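Local coordinates for 2-hydroxyisobutyryl-CoA synthetase (Aquincola tertiaricarbonis, PDB 6HDY), which is an AMP-binding enzyme of the ANL clan, built from a large N-terminal part and a smaller C-terminal domain, at residues Met373-Arg377 with Met410-Leu414; Ala450-Leu454 with Leu480-Gln485. The contacts are given in a common frame with arbitrary orientation. Numbering follows the deposited sequence.

Contact 1 of 2, residues Met373-Arg377 with Met410-Leu414; sequences MFTIR and MDELL
A hairpin strand, 374-376, meets the chain leading into strand 413-419, joining hairpin 374-376/379-381 to the four-stranded mixed sheet of this AMP-binding family's C-terminal domain. The CA atoms of Ile376 and Met410 lie 5.1 Å apart; left-handed Arg377 (49/55) turns the chain. Phe374 (p) points its CB toward the other segment; Ile376 (m, t) points sideways, but its end comes nearer. Met410, extended and m, t, m, points toward the hairpin: its O accepts a hydrogen bond from Arg377 N (3.1 Å) and a CA-H...O contact from Ile376 CA (3.5 Å), its CB lies 3.8 Å from Ile376 CG1, and its CE reaches Thr375 O at 3.5 Å. Asp411 (-89/-33) turns its CB away, but its O approaches Ile376 CG2 at 3.5 Å. Past extended Glu412, Leu413 (t, p) places CD1 3.7 Å from Ile376 CD1 and 3.9 Å from Phe374 CE2. One main-chain hydrogen bond joins the backbones at Arg377, while Phe374, Ile376, Met410 and Leu413 hold the hairpin largely by hydrophobic packing.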
ATOM      1  N   MET A 373      14.870  -2.942 -26.806  1.00 49.60           N
ATOM      2  CA  MET A 373      14.971  -2.743 -28.240  1.00 51.73           C
ATOM      3  C   MET A 373      15.255  -4.090 -28.959  1.00 55.09           C
ATOM      4  O   MET A 373      16.023  -4.918 -28.458  1.00 55.58           O
ATOM      5  CB  MET A 373      16.072  -1.705 -28.550  1.00 57.86           C
ATOM      6  CG  MET A 373      16.246  -1.418 -30.043  1.00 65.04           C
ATOM      7  SD  MET A 373      17.907  -1.720 -30.719  1.00 75.35           S
ATOM      8  CE  MET A 373      17.936  -3.451 -30.812  1.00 71.41           C
ATOM      9  N   PHE A 374      14.632  -4.282 -30.127  1.00 49.91           N
ATOM     10  CA  PHE A 374      14.815  -5.449 -30.994  1.00 50.68           C
ATOM     11  C   PHE A 374      15.102  -4.959 -32.414  1.00 56.93           C
ATOM     12  O   PHE A 374      14.798  -3.813 -32.755  1.00 55.47           O
ATOM     13  CB  PHE A 374      13.599  -6.389 -30.946  1.00 50.40           C
ATOM     14  CG  PHE A 374      12.287  -5.695 -31.229  1.00 50.35           C
ATOM     15  CD1 PHE A 374      11.572  -5.081 -30.206  1.00 52.19           C
ATOM     16  CD2 PHE A 374      11.781  -5.628 -32.522  1.00 53.52           C
ATOM     17  CE1 PHE A 374      10.382  -4.397 -30.474  1.00 52.66           C
ATOM     18  CE2 PHE A 374      10.590  -4.945 -32.790  1.00 55.66           C
ATOM     19  CZ  PHE A 374       9.893  -4.341 -31.763  1.00 52.22           C
ATOM     20  N   THR A 375      15.704  -5.816 -33.232  1.00 58.55           N
ATOM     21  CA  THR A 375      16.079  -5.459 -34.596  1.00 61.55           C
ATOM     22  C   THR A 375      15.368  -6.322 -35.640  1.00 66.63           C
ATOM     23  O   THR A 375      15.393  -7.550 -35.555  1.00 66.83           O
ATOM     24  CB  THR A 375      17.610  -5.473 -34.725  1.00 66.33           C
ATOM     25  OG1 THR A 375      18.137  -4.506 -33.819  1.00 64.26           O
ATOM     26  CG2 THR A 375      18.091  -5.137 -36.131  1.00 68.31           C
ATOM     27  N   ILE A 376      14.738  -5.658 -36.626  1.00 63.93           N
ATOM     28  CA  ILE A 376      14.073  -6.305 -37.758  1.00 64.18           C
ATOM     29  C   ILE A 376      14.652  -5.731 -39.063  1.00 70.73           C
ATOM     30  O   ILE A 376      14.545  -4.527 -39.294  1.00 71.18           O
ATOM     31  CB  ILE A 376      12.522  -6.276 -37.664  1.00 64.57           C
ATOM     32  CG1 ILE A 376      12.059  -7.037 -36.402  1.00 61.86           C
ATOM     33  CG2 ILE A 376      11.911  -6.916 -38.923  1.00 67.42           C
ATOM     34  CD1 ILE A 376      10.775  -6.773 -35.953  1.00 62.33           C
ATOM     35  N   ARG A 377      15.333  -6.593 -39.863  1.00 69.07           N
ATOM     36  CA  ARG A 377      16.021  -6.273 -41.128  1.00 72.26           C
ATOM     37  C   ARG A 377      16.941  -5.039 -41.005  1.00 76.31           C
ATOM     38  O   ARG A 377      16.807  -4.061 -41.754  1.00 77.18           O
ATOM     39  CB  ARG A 377      15.045  -6.164 -42.317  1.00 72.78           C
ATOM     40  CG  ARG A 377      14.678  -7.509 -42.939  1.00 84.44           C
ATOM     41  CD  ARG A 377      14.005  -7.348 -44.295  1.00100.28           C
ATOM     42  NE  ARG A 377      14.928  -6.866 -45.332  1.00115.87           N
ATOM     43  CZ  ARG A 377      15.267  -7.551 -46.421  1.00132.42           C
ATOM     44  NH1 ARG A 377      14.759  -8.758 -46.640  1.00117.67           N
ATOM     45  NH2 ARG A 377      16.112  -7.032 -47.303  1.00124.03           N
ATOM     46  N   MET A 410      15.187 -11.569 -37.412  1.00 65.16           N
ATOM     47  CA  MET A 410      13.806 -11.377 -37.847  1.00 61.12           C
ATOM     48  C   MET A 410      13.703 -10.578 -39.131  1.00 67.23           C
ATOM     49  O   MET A 410      14.297  -9.499 -39.242  1.00 67.15           O
ATOM     50  CB  MET A 410      12.967 -10.720 -36.757  1.00 59.14           C
ATOM     51  CG  MET A 410      12.710 -11.614 -35.578  1.00 59.84           C
ATOM     52  SD  MET A 410      11.847 -10.720 -34.279  1.00 58.09           S
ATOM     53  CE  MET A 410      13.119  -9.589 -33.747  1.00 55.77           C
ATOM     54  N   ASP A 411      12.926 -11.113 -40.096  1.00 65.55           N
ATOM     55  CA  ASP A 411      12.688 -10.480 -41.393  1.00 67.47           C
ATOM     56  C   ASP A 411      11.481  -9.534 -41.338  1.00 68.95           C
ATOM     57  O   ASP A 411      11.466  -8.502 -42.026  1.00 70.00           O
ATOM     58  CB  ASP A 411      12.500 -11.546 -42.480  1.00 71.65           C
ATOM     59  CG  ASP A 411      13.771 -12.311 -42.823  1.00 91.46           C
ATOM     60  OD1 ASP A 411      14.832 -11.663 -42.989  1.00 96.19           O
ATOM     61  OD2 ASP A 411      13.697 -13.554 -42.973  1.00 97.32           O
ATOM     62  N   GLU A 412      10.472  -9.888 -40.512  1.00 61.17           N
ATOM     63  CA  GLU A 412       9.239  -9.111 -40.362  1.00 57.96           C
ATOM     64  C   GLU A 412       8.853  -8.944 -38.893  1.00 56.39           C
ATOM     65  O   GLU A 412       9.290  -9.706 -38.029  1.00 55.22           O
ATOM     66  CB  GLU A 412       8.048  -9.748 -41.135  1.00 59.13           C
ATOM     67  CG  GLU A 412       8.381 -10.493 -42.429  1.00 75.42           C
ATOM     68  CD  GLU A 412       8.054 -11.976 -42.395  1.00 94.09           C
ATOM     69  OE1 GLU A 412       8.692 -12.719 -41.612  1.00 65.33           O
ATOM     70  OE2 GLU A 412       7.138 -12.389 -43.143  1.00 96.17           O
ATOM     71  N   LEU A 413       7.982  -7.965 -38.637  1.00 50.33           N
ATOM     72  CA  LEU A 413       7.429  -7.657 -37.337  1.00 46.65           C
ATOM     73  C   LEU A 413       6.071  -8.353 -37.180  1.00 50.74           C
ATOM     74  O   LEU A 413       5.181  -8.116 -37.983  1.00 51.46           O
ATOM     75  CB  LEU A 413       7.287  -6.132 -37.191  1.00 45.54           C
ATOM     76  CG  LEU A 413       6.601  -5.612 -35.904  1.00 45.98           C
ATOM     77  CD1 LEU A 413       7.366  -6.023 -34.649  1.00 43.30           C
ATOM     78  CD2 LEU A 413       6.442  -4.112 -35.949  1.00 47.03           C
ATOM     79  N   LEU A 414       5.919  -9.211 -36.150  1.00 45.74           N
ATOM     80  CA  LEU A 414       4.660  -9.908 -35.880  1.00 43.40           C
ATOM     81  C   LEU A 414       3.904  -9.148 -34.783  1.00 44.74           C
ATOM     82  O   LEU A 414       4.438  -8.947 -33.679  1.00 42.19           O
ATOM     83  CB  LEU A 414       4.865 -11.395 -35.480  1.00 43.45           C
ATOM     84  CG  LEU A 414       5.635 -12.330 -36.436  1.00 50.74           C
ATOM     85  CD1 LEU A 414       5.667 -13.738 -35.890  1.00 51.30           C
ATOM     86  CD2 LEU A 414       5.031 -12.347 -37.842  1.00 53.82           C
TER

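Contact 2 of 2, residues Ala450-Leu454 with Leu480-Gln485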
ATOM      1  N   ALA A 450       5.339  -5.521 -41.522  1.00 59.54           N
ATOM      2  CA  ALA A 450       4.605  -5.817 -40.307  1.00 56.30           C
ATOM      3  C   ALA A 450       3.394  -6.695 -40.586  1.00 59.46           C
ATOM      4  O   ALA A 450       2.475  -6.269 -41.283  1.00 61.08           O
ATOM      5  CB  ALA A 450       4.189  -4.528 -39.616  1.00 56.25           C
ATOM      6  N   LYS A 451       3.423  -7.939 -40.084  1.00 52.98           N
ATOM      7  CA  LYS A 451       2.316  -8.887 -40.160  1.00 51.34           C
ATOM      8  C   LYS A 451       1.406  -8.636 -38.934  1.00 51.84           C
ATOM      9  O   LYS A 451       1.890  -8.648 -37.797  1.00 50.85           O
ATOM     10  CB  LYS A 451       2.828 -10.328 -40.150  1.00 53.84           C
ATOM     11  CG  LYS A 451       3.229 -10.854 -41.516  1.00 67.90           C
ATOM     12  CD  LYS A 451       3.669 -12.315 -41.437  1.00 76.45           C
ATOM     13  CE  LYS A 451       3.781 -12.952 -42.806  1.00 87.90           C
ATOM     14  NZ  LYS A 451       4.317 -14.332 -42.723  1.00 90.77           N
ATOM     15  N   VAL A 452       0.104  -8.378 -39.171  1.00 46.30           N
ATOM     16  CA  VAL A 452      -0.883  -8.126 -38.122  1.00 43.88           C
ATOM     17  C   VAL A 452      -1.902  -9.263 -38.039  1.00 49.01           C
ATOM     18  O   VAL A 452      -2.516  -9.620 -39.036  1.00 49.61           O
ATOM     19  CB  VAL A 452      -1.594  -6.748 -38.278  1.00 47.59           C
ATOM     20  CG1 VAL A 452      -2.611  -6.505 -37.154  1.00 46.10           C
ATOM     21  CG2 VAL A 452      -0.594  -5.596 -38.346  1.00 47.69           C
ATOM     22  N   GLU A 453      -2.094  -9.808 -36.846  1.00 45.94           N
ATOM     23  CA  GLU A 453      -3.146 -10.777 -36.567  1.00 46.61           C
ATOM     24  C   GLU A 453      -4.126 -10.022 -35.646  1.00 49.13           C
ATOM     25  O   GLU A 453      -3.680  -9.436 -34.653  1.00 46.84           O
ATOM     26  CB  GLU A 453      -2.602 -12.024 -35.836  1.00 48.19           C
ATOM     27  CG  GLU A 453      -3.670 -13.094 -35.626  1.00 60.75           C
ATOM     28  CD  GLU A 453      -3.508 -14.050 -34.457  1.00 79.93           C
ATOM     29  OE1 GLU A 453      -4.286 -15.029 -34.383  1.00 89.30           O
ATOM     30  OE2 GLU A 453      -2.627 -13.814 -33.601  1.00 59.30           O
ATOM     31  N   LEU A 454      -5.429  -9.991 -35.987  1.00 45.91           N
ATOM     32  CA  LEU A 454      -6.395  -9.340 -35.102  1.00 45.50           C
ATOM     33  C   LEU A 454      -6.852 -10.331 -34.057  1.00 49.44           C
ATOM     34  O   LEU A 454      -7.046 -11.519 -34.359  1.00 51.22           O
ATOM     35  CB  LEU A 454      -7.652  -8.818 -35.836  1.00 47.29           C
ATOM     36  CG  LEU A 454      -7.525  -7.629 -36.788  1.00 51.81           C
ATOM     37  CD1 LEU A 454      -8.864  -7.322 -37.418  1.00 53.09           C
ATOM     38  CD2 LEU A 454      -6.971  -6.394 -36.087  1.00 51.51           C
ATOM     39  N   LEU A 480       3.272 -18.345 -34.617  1.00 50.46           N
ATOM     40  CA  LEU A 480       2.527 -17.205 -35.143  1.00 47.93           C
ATOM     41  C   LEU A 480       2.839 -16.950 -36.625  1.00 53.72           C
ATOM     42  O   LEU A 480       1.900 -16.821 -37.412  1.00 52.85           O
ATOM     43  CB  LEU A 480       2.703 -15.946 -34.279  1.00 44.63           C
ATOM     44  CG  LEU A 480       1.893 -14.686 -34.683  1.00 46.57           C
ATOM     45  CD1 LEU A 480       0.380 -14.973 -34.802  1.00 46.58           C
ATOM     46  CD2 LEU A 480       2.134 -13.570 -33.717  1.00 45.03           C
ATOM     47  N   ASN A 481       4.139 -16.908 -36.999  1.00 51.90           N
ATOM     48  CA  ASN A 481       4.581 -16.697 -38.381  1.00 53.34           C
ATOM     49  C   ASN A 481       3.982 -17.753 -39.322  1.00 58.75           C
ATOM     50  O   ASN A 481       3.370 -17.393 -40.326  1.00 57.96           O
ATOM     51  CB  ASN A 481       6.113 -16.657 -38.480  1.00 57.77           C
ATOM     52  CG  ASN A 481       6.624 -15.708 -39.544  1.00 85.70           C
ATOM     53  OD1 ASN A 481       5.869 -14.948 -40.175  1.00 79.85           O
ATOM     54  ND2 ASN A 481       7.927 -15.718 -39.758  1.00 79.19           N
ATOM     55  N   GLN A 482       4.113 -19.050 -38.947  1.00 57.06           N
ATOM     56  CA  GLN A 482       3.576 -20.218 -39.638  1.00 58.60           C
ATOM     57  C   GLN A 482       2.035 -20.141 -39.767  1.00 63.66           C
ATOM     58  O   GLN A 482       1.503 -20.503 -40.819  1.00 65.68           O
ATOM     59  CB  GLN A 482       3.973 -21.487 -38.878  1.00 61.97           C
ATOM     60  CG  GLN A 482       5.431 -21.932 -39.076  1.00 77.24           C
ATOM     61  CD  GLN A 482       5.956 -22.794 -37.946  1.00 82.36           C
ATOM     62  OE1 GLN A 482       5.205 -23.459 -37.233  1.00 68.59           O
ATOM     63  NE2 GLN A 482       7.269 -22.811 -37.763  1.00 79.79           N
ATOM     64  N   GLN A 483       1.326 -19.681 -38.703  1.00 57.94           N
ATOM     65  CA  GLN A 483      -0.132 -19.522 -38.700  1.00 57.75           C
ATOM     66  C   GLN A 483      -0.531 -18.376 -39.663  1.00 61.38           C
ATOM     67  O   GLN A 483      -1.504 -18.521 -40.405  1.00 60.61           O
ATOM     68  CB  GLN A 483      -0.646 -19.227 -37.271  1.00 57.15           C
ATOM     69  CG  GLN A 483      -2.178 -19.114 -37.158  1.00 73.05           C
ATOM     70  CD  GLN A 483      -2.664 -18.283 -35.985  1.00 96.99           C
ATOM     71  OE1 GLN A 483      -1.925 -17.496 -35.375  1.00 92.38           O
ATOM     72  NE2 GLN A 483      -3.947 -18.407 -35.672  1.00 89.86           N
ATOM     73  N   LEU A 484       0.234 -17.251 -39.634  1.00 58.20           N
ATOM     74  CA  LEU A 484       0.068 -16.057 -40.469  1.00 57.87           C
ATOM     75  C   LEU A 484       0.450 -16.310 -41.922  1.00 64.92           C
ATOM     76  O   LEU A 484       0.001 -15.574 -42.797  1.00 65.82           O
ATOM     77  CB  LEU A 484       0.881 -14.873 -39.924  1.00 56.12           C
ATOM     78  CG  LEU A 484       0.258 -14.052 -38.788  1.00 58.54           C
ATOM     79  CD1 LEU A 484       1.307 -13.199 -38.111  1.00 57.02           C
ATOM     80  CD2 LEU A 484      -0.873 -13.155 -39.294  1.00 60.24           C
ATOM     81  N   GLN A 485       1.282 -17.334 -42.182  1.00 62.78           N
ATOM     82  CA  GLN A 485       1.669 -17.720 -43.533  1.00 64.84           C
ATOM     83  C   GLN A 485       0.539 -18.567 -44.139  1.00 71.92           C
ATOM     84  O   GLN A 485       0.290 -18.483 -45.345  1.00 73.98           O
ATOM     85  CB  GLN A 485       2.987 -18.505 -43.522  1.00 67.77           C
ATOM     86  CG  GLN A 485       4.238 -17.637 -43.484  1.00 66.86           C
ATOM     87  CD  GLN A 485       5.475 -18.467 -43.226  1.00 75.67           C
ATOM     88  OE1 GLN A 485       5.756 -18.872 -42.100  1.00 66.53           O
ATOM     89  NE2 GLN A 485       6.230 -18.764 -44.267  1.00 71.75           N
TER
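The C-terminal domain has a mixed sheet with helix 474-486 on one face and helix 428-446 on the other. Helix 474-486 meets the outermost strand 450-454 almost at right angles: the short segment axes make 83° and approach to 9.7 Å. Val452 points away from the helix, toward the side of the sheet covered by helix 428-446, whereas Lys451 and Glu453 point toward it. Leu484, the central helical residue of the contact, sits between these two, with CD1 3.8 Å from Lys451 CB and CD2 4.0 Å from Glu453 CB; it also touches Leu414 on the neighbouring strand. The charged strand residues therefore lend their aliphatic parts to the packing, and their polar ends pass on either side of Leu484 to the helix. Glu453 reaches across to place OE2 3.4 Å from Leu480 CD1, while the same oxygen forms a salt bridge with Arg416 of strand 413-419. Lys451 has chi2 to chi4 all near 180°, and this extended chain carries NZ to a 3.0 Å hydrogen bond with Asn481 OD1.

In the fold
The centres of the two contacts lie about 13 Å apart, and strands 413-419 and 450-454, adjacent and parallel in one sheet, join them. Leu413 O and Lys451 N are 2.7 Å apart, a probable hydrogen bond that passes directly from contact 1 to contact 2. Around it, Glu412 OE2 makes a long, weak ion pair with Lys451 NZ (3.5 Å), and Leu414 CD2 packs 3.6 Å from Asn481 OD1. The centre of contact 1 is about 26 Å, and that of contact 2 about 32 Å, from the centre of the chain. Residues such as Tyr175, Ser250 and Phe284 line the pocket of (3s)-3-hydroxybutanoic acid, none of them in either contact; that of 8LQ draws on residues between 175 and 466.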